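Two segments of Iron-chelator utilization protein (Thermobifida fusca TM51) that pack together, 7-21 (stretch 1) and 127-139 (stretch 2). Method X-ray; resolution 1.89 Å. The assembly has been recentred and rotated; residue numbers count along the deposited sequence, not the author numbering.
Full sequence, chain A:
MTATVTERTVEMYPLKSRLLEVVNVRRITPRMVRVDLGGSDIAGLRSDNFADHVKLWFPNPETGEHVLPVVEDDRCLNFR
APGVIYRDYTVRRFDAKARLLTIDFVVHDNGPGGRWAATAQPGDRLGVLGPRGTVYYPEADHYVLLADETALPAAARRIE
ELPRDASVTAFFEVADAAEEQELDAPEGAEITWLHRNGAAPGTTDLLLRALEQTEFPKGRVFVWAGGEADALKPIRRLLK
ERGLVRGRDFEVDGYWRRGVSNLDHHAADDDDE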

# COMPACT_ATOMS: atom_id res chain seq x y z
N GLU A 7 12.80 -15.90 11.16
CA GLU A 7 12.85 -16.15 9.72
C GLU A 7 11.60 -15.58 9.02
O GLU A 7 10.53 -15.49 9.62
CB GLU A 7 12.97 -17.66 9.43
CG GLU A 7 12.21 -18.55 10.42
CD GLU A 7 12.69 -19.99 10.39
OE1 GLU A 7 13.89 -20.22 10.14
OE2 GLU A 7 11.86 -20.90 10.63
N ARG A 8 11.75 -15.22 7.75
CA ARG A 8 10.63 -14.73 6.95
C ARG A 8 9.55 -15.79 6.82
O ARG A 8 9.83 -16.90 6.39
CB ARG A 8 11.12 -14.31 5.58
CG ARG A 8 10.05 -13.70 4.71
CD ARG A 8 10.49 -13.66 3.27
NE ARG A 8 9.62 -12.80 2.47
CZ ARG A 8 8.69 -13.26 1.64
NH1 ARG A 8 8.52 -14.56 1.51
NH2 ARG A 8 7.93 -12.41 0.95
N THR A 9 8.31 -15.44 7.17
CA THR A 9 7.24 -16.43 7.23
C THR A 9 5.90 -15.96 6.65
O THR A 9 5.39 -14.89 7.00
CB THR A 9 7.00 -16.87 8.69
OG1 THR A 9 8.26 -17.15 9.32
CG2 THR A 9 6.12 -18.12 8.72
N VAL A 10 5.34 -16.78 5.77
CA VAL A 10 4.04 -16.51 5.18
C VAL A 10 2.93 -17.28 5.90
O VAL A 10 3.07 -18.46 6.20
CB VAL A 10 4.01 -16.88 3.69
CG1 VAL A 10 2.61 -16.74 3.12
CG2 VAL A 10 5.00 -16.04 2.92
N GLU A 11 1.84 -16.58 6.19
CA GLU A 11 0.65 -17.22 6.72
C GLU A 11 -0.55 -16.91 5.82
O GLU A 11 -0.80 -15.75 5.49
CB GLU A 11 0.37 -16.75 8.15
CG GLU A 11 -0.99 -17.17 8.67
CD GLU A 11 -1.26 -16.72 10.09
OE1 GLU A 11 -0.49 -15.89 10.62
OE2 GLU A 11 -2.25 -17.21 10.69
N MET A 12 -1.28 -17.94 5.42
CA MET A 12 -2.46 -17.74 4.58
C MET A 12 -3.69 -17.44 5.42
O MET A 12 -3.83 -17.94 6.54
CB MET A 12 -2.71 -18.96 3.69
CG MET A 12 -1.51 -19.35 2.84
SD MET A 12 -0.99 -18.06 1.69
CE MET A 12 -2.36 -18.05 0.53
N TYR A 13 -4.57 -16.60 4.88
CA TYR A 13 -5.88 -16.35 5.46
C TYR A 13 -6.93 -17.04 4.61
O TYR A 13 -6.78 -17.12 3.38
CB TYR A 13 -6.22 -14.87 5.50
CG TYR A 13 -5.33 -13.98 6.34
CD1 TYR A 13 -5.09 -12.67 5.95
CD2 TYR A 13 -4.78 -14.43 7.54
CE1 TYR A 13 -4.31 -11.83 6.71
CE2 TYR A 13 -3.99 -13.59 8.32
CZ TYR A 13 -3.76 -12.29 7.89
OH TYR A 13 -2.99 -11.44 8.64
N PRO A 14 -8.02 -17.50 5.23
CA PRO A 14 -9.17 -17.96 4.45
C PRO A 14 -9.81 -16.80 3.67
O PRO A 14 -9.95 -15.68 4.18
CB PRO A 14 -10.13 -18.52 5.50
CG PRO A 14 -9.72 -17.89 6.78
CD PRO A 14 -8.25 -17.62 6.69
N LEU A 15 -10.19 -17.08 2.43
CA LEU A 15 -10.77 -16.09 1.54
C LEU A 15 -12.26 -15.97 1.77
O LEU A 15 -12.95 -16.97 1.95
CB LEU A 15 -10.49 -16.50 0.08
CG LEU A 15 -10.12 -15.45 -0.96
CD1 LEU A 15 -9.04 -14.53 -0.43
CD2 LEU A 15 -9.67 -16.14 -2.25
N LYS A 16 -12.79 -14.75 1.79
CA LYS A 16 -14.25 -14.58 1.78
C LYS A 16 -14.62 -13.27 1.11
O LYS A 16 -13.89 -12.27 1.18
CB LYS A 16 -14.84 -14.67 3.21
CG LYS A 16 -16.36 -14.44 3.23
CD LYS A 16 -17.04 -14.89 4.52
CE LYS A 16 -18.57 -14.93 4.36
NZ LYS A 16 -19.10 -13.87 3.45
N SER A 17 -15.76 -13.29 0.43
CA SER A 17 -16.26 -12.11 -0.26
C SER A 17 -17.00 -11.25 0.75
O SER A 17 -17.99 -11.68 1.33
CB SER A 17 -17.18 -12.52 -1.42
OG SER A 17 -17.74 -11.39 -2.07
N ARG A 18 -16.50 -10.05 0.98
CA ARG A 18 -17.14 -9.14 1.91
C ARG A 18 -17.70 -7.93 1.18
O ARG A 18 -17.10 -7.43 0.22
CB ARG A 18 -16.15 -8.68 3.00
CG ARG A 18 -15.60 -9.81 3.86
CD ARG A 18 -14.67 -9.30 4.96
NE ARG A 18 -14.51 -10.31 6.01
CZ ARG A 18 -13.66 -11.33 5.94
NH1 ARG A 18 -12.88 -11.47 4.87
NH2 ARG A 18 -13.59 -12.21 6.93
N LEU A 19 -18.87 -7.48 1.61
CA LEU A 19 -19.40 -6.21 1.13
C LEU A 19 -19.34 -5.20 2.26
O LEU A 19 -20.01 -5.37 3.28
CB LEU A 19 -20.84 -6.37 0.62
CG LEU A 19 -21.48 -5.10 0.05
CD1 LEU A 19 -20.72 -4.59 -1.16
CD2 LEU A 19 -22.95 -5.33 -0.29
N LEU A 20 -18.53 -4.15 2.10
CA LEU A 20 -18.37 -3.18 3.17
C LEU A 20 -18.84 -1.81 2.72
O LEU A 20 -18.92 -1.52 1.54
CB LEU A 20 -16.91 -3.11 3.62
CG LEU A 20 -16.31 -4.39 4.19
CD1 LEU A 20 -14.91 -4.11 4.68
CD2 LEU A 20 -17.18 -4.93 5.34
N GLU A 21 -19.13 -0.96 3.70
CA GLU A 21 -19.74 0.34 3.45
C GLU A 21 -18.88 1.43 4.05
O GLU A 21 -18.36 1.27 5.15
CB GLU A 21 -21.16 0.38 4.03
CG GLU A 21 -21.89 1.69 3.87
CD GLU A 21 -23.32 1.60 4.40
OE1 GLU A 21 -23.87 0.48 4.43
OE2 GLU A 21 -23.89 2.65 4.77
N GLY A 127 -16.90 -4.08 -2.73
CA GLY A 127 -16.54 -5.47 -2.49
C GLY A 127 -15.12 -5.51 -1.95
O GLY A 127 -14.25 -4.77 -2.42
N VAL A 128 -14.88 -6.35 -0.96
CA VAL A 128 -13.56 -6.45 -0.36
C VAL A 128 -13.11 -7.90 -0.34
O VAL A 128 -13.72 -8.75 0.32
CB VAL A 128 -13.53 -5.87 1.07
CG1 VAL A 128 -12.14 -5.99 1.66
CG2 VAL A 128 -14.00 -4.40 1.06
N LEU A 129 -12.05 -8.19 -1.10
CA LEU A 129 -11.53 -9.56 -1.17
C LEU A 129 -10.14 -9.66 -0.54
O LEU A 129 -9.23 -8.88 -0.86
CB LEU A 129 -11.50 -10.04 -2.62
CG LEU A 129 -10.99 -11.47 -2.85
CD1 LEU A 129 -11.94 -12.50 -2.23
CD2 LEU A 129 -10.82 -11.73 -4.34
N GLY A 130 -9.96 -10.63 0.36
CA GLY A 130 -8.70 -10.81 1.03
C GLY A 130 -8.61 -10.11 2.38
O GLY A 130 -9.64 -9.70 2.92
N PRO A 131 -7.40 -9.94 2.92
CA PRO A 131 -6.10 -10.28 2.32
C PRO A 131 -5.96 -11.78 2.11
O PRO A 131 -6.54 -12.53 2.87
CB PRO A 131 -5.08 -9.80 3.37
CG PRO A 131 -5.83 -8.87 4.25
CD PRO A 131 -7.23 -9.39 4.28
N ARG A 132 -5.24 -12.17 1.07
CA ARG A 132 -5.02 -13.58 0.78
C ARG A 132 -4.21 -14.22 1.91
O ARG A 132 -4.34 -15.42 2.21
CB ARG A 132 -4.31 -13.72 -0.57
CG ARG A 132 -3.86 -15.14 -0.95
CD ARG A 132 -5.02 -16.08 -1.23
NE ARG A 132 -5.55 -16.71 -0.02
CZ ARG A 132 -6.39 -17.74 -0.05
NH1 ARG A 132 -6.77 -18.24 -1.22
NH2 ARG A 132 -6.85 -18.28 1.08
N GLY A 133 -3.39 -13.40 2.54
CA GLY A 133 -2.53 -13.84 3.62
C GLY A 133 -1.65 -12.71 4.09
O GLY A 133 -1.95 -11.54 3.86
N THR A 134 -0.56 -13.05 4.77
CA THR A 134 0.28 -12.04 5.42
C THR A 134 1.71 -12.55 5.50
O THR A 134 1.95 -13.76 5.49
CB THR A 134 -0.25 -11.69 6.85
OG1 THR A 134 0.45 -10.56 7.38
CG2 THR A 134 -0.11 -12.88 7.80
N VAL A 135 2.67 -11.62 5.52
CA VAL A 135 4.08 -11.99 5.57
C VAL A 135 4.76 -11.40 6.80
O VAL A 135 4.78 -10.17 6.98
CB VAL A 135 4.83 -11.52 4.31
CG1 VAL A 135 6.27 -12.02 4.34
CG2 VAL A 135 4.12 -12.00 3.07
N TYR A 136 5.31 -12.27 7.64
CA TYR A 136 6.06 -11.85 8.82
C TYR A 136 7.55 -11.74 8.51
O TYR A 136 8.10 -12.54 7.76
CB TYR A 136 5.89 -12.85 9.97
CG TYR A 136 4.49 -12.98 10.53
CD1 TYR A 136 4.10 -12.25 11.64
CD2 TYR A 136 3.58 -13.86 9.96
CE1 TYR A 136 2.82 -12.39 12.17
CE2 TYR A 136 2.30 -14.00 10.48
CZ TYR A 136 1.94 -13.26 11.58
OH TYR A 136 0.68 -13.40 12.09
N TYR A 137 8.20 -10.74 9.10
CA TYR A 137 9.65 -10.59 8.97
C TYR A 137 10.31 -10.60 10.34
O TYR A 137 9.72 -10.15 11.33
CB TYR A 137 9.99 -9.30 8.23
CG TYR A 137 9.59 -9.29 6.77
CD1 TYR A 137 10.41 -9.83 5.80
CD2 TYR A 137 8.38 -8.73 6.37
CE1 TYR A 137 10.04 -9.83 4.46
CE2 TYR A 137 8.00 -8.72 5.04
CZ TYR A 137 8.83 -9.27 4.09
OH TYR A 137 8.46 -9.26 2.77
N PRO A 138 11.56 -11.10 10.41
CA PRO A 138 12.36 -10.96 11.63
C PRO A 138 12.70 -9.50 11.89
O PRO A 138 12.73 -8.70 10.95
CB PRO A 138 13.63 -11.77 11.32
CG PRO A 138 13.72 -11.78 9.83
CD PRO A 138 12.29 -11.79 9.33
N GLU A 139 12.94 -9.15 13.15
CA GLU A 139 13.24 -7.77 13.50
C GLU A 139 14.58 -7.34 12.93
O GLU A 139 15.49 -8.15 12.75
CB GLU A 139 13.21 -7.58 15.02
CG GLU A 139 11.83 -7.73 15.63
CD GLU A 139 11.73 -7.14 17.03
OE1 GLU A 139 10.69 -7.33 17.69
OE2 GLU A 139 12.70 -6.47 17.46
O HOH W 1 -9.25 -13.08 3.70
O HOH W 2 -11.36 -12.60 1.90
O HOH W 3 -12.30 -9.95 2.56

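The two stretches pair as antiparallel strands in two short ladders, joined by an irregular middle where an arginine side chain and ordered waters replace regular pairing. In the first ladder, Thr 9 N donates to Tyr 136 O (3.0 Å) and Tyr 136 N to Thr 9 O (2.7 Å); the pattern repeats with Glu 11 N to Thr 134 O (2.9 Å) and Thr 134 N to Glu 11 O (2.8 Å). Tyr 136 and Glu 11 share a face of the sheet, so Tyr 136 OH can reach along it to donate to Glu 11 OE1 (3.1 Å). Val 10 and Val 135 meet on the other face, CG2 to CG2 at 4.1 Å.

At Met 12 and Gly 133 the backbones close to 4.0 Å between CA atoms; a CB on Gly 133 would clash with Glu 11 O. Gly 133 CA also lies over the face of the Tyr 13 ring, 4.1 Å from its centroid. Arg 132 grips Tyr 13 twice: Arg 132 O accepts from Tyr 13 N (2.9 Å), while Arg 132 NH2 donates to Tyr 13 O (2.6 Å).

Beyond, water 1 bridges Pro 14 O and Pro 131 O, and water 2 links Lys 16 N with Gly 130 N. Direct pairing resumes as Arg 18 N donates to Val 128 O (3.1 Å) and Val 128 N to Arg 18 O (2.7 Å).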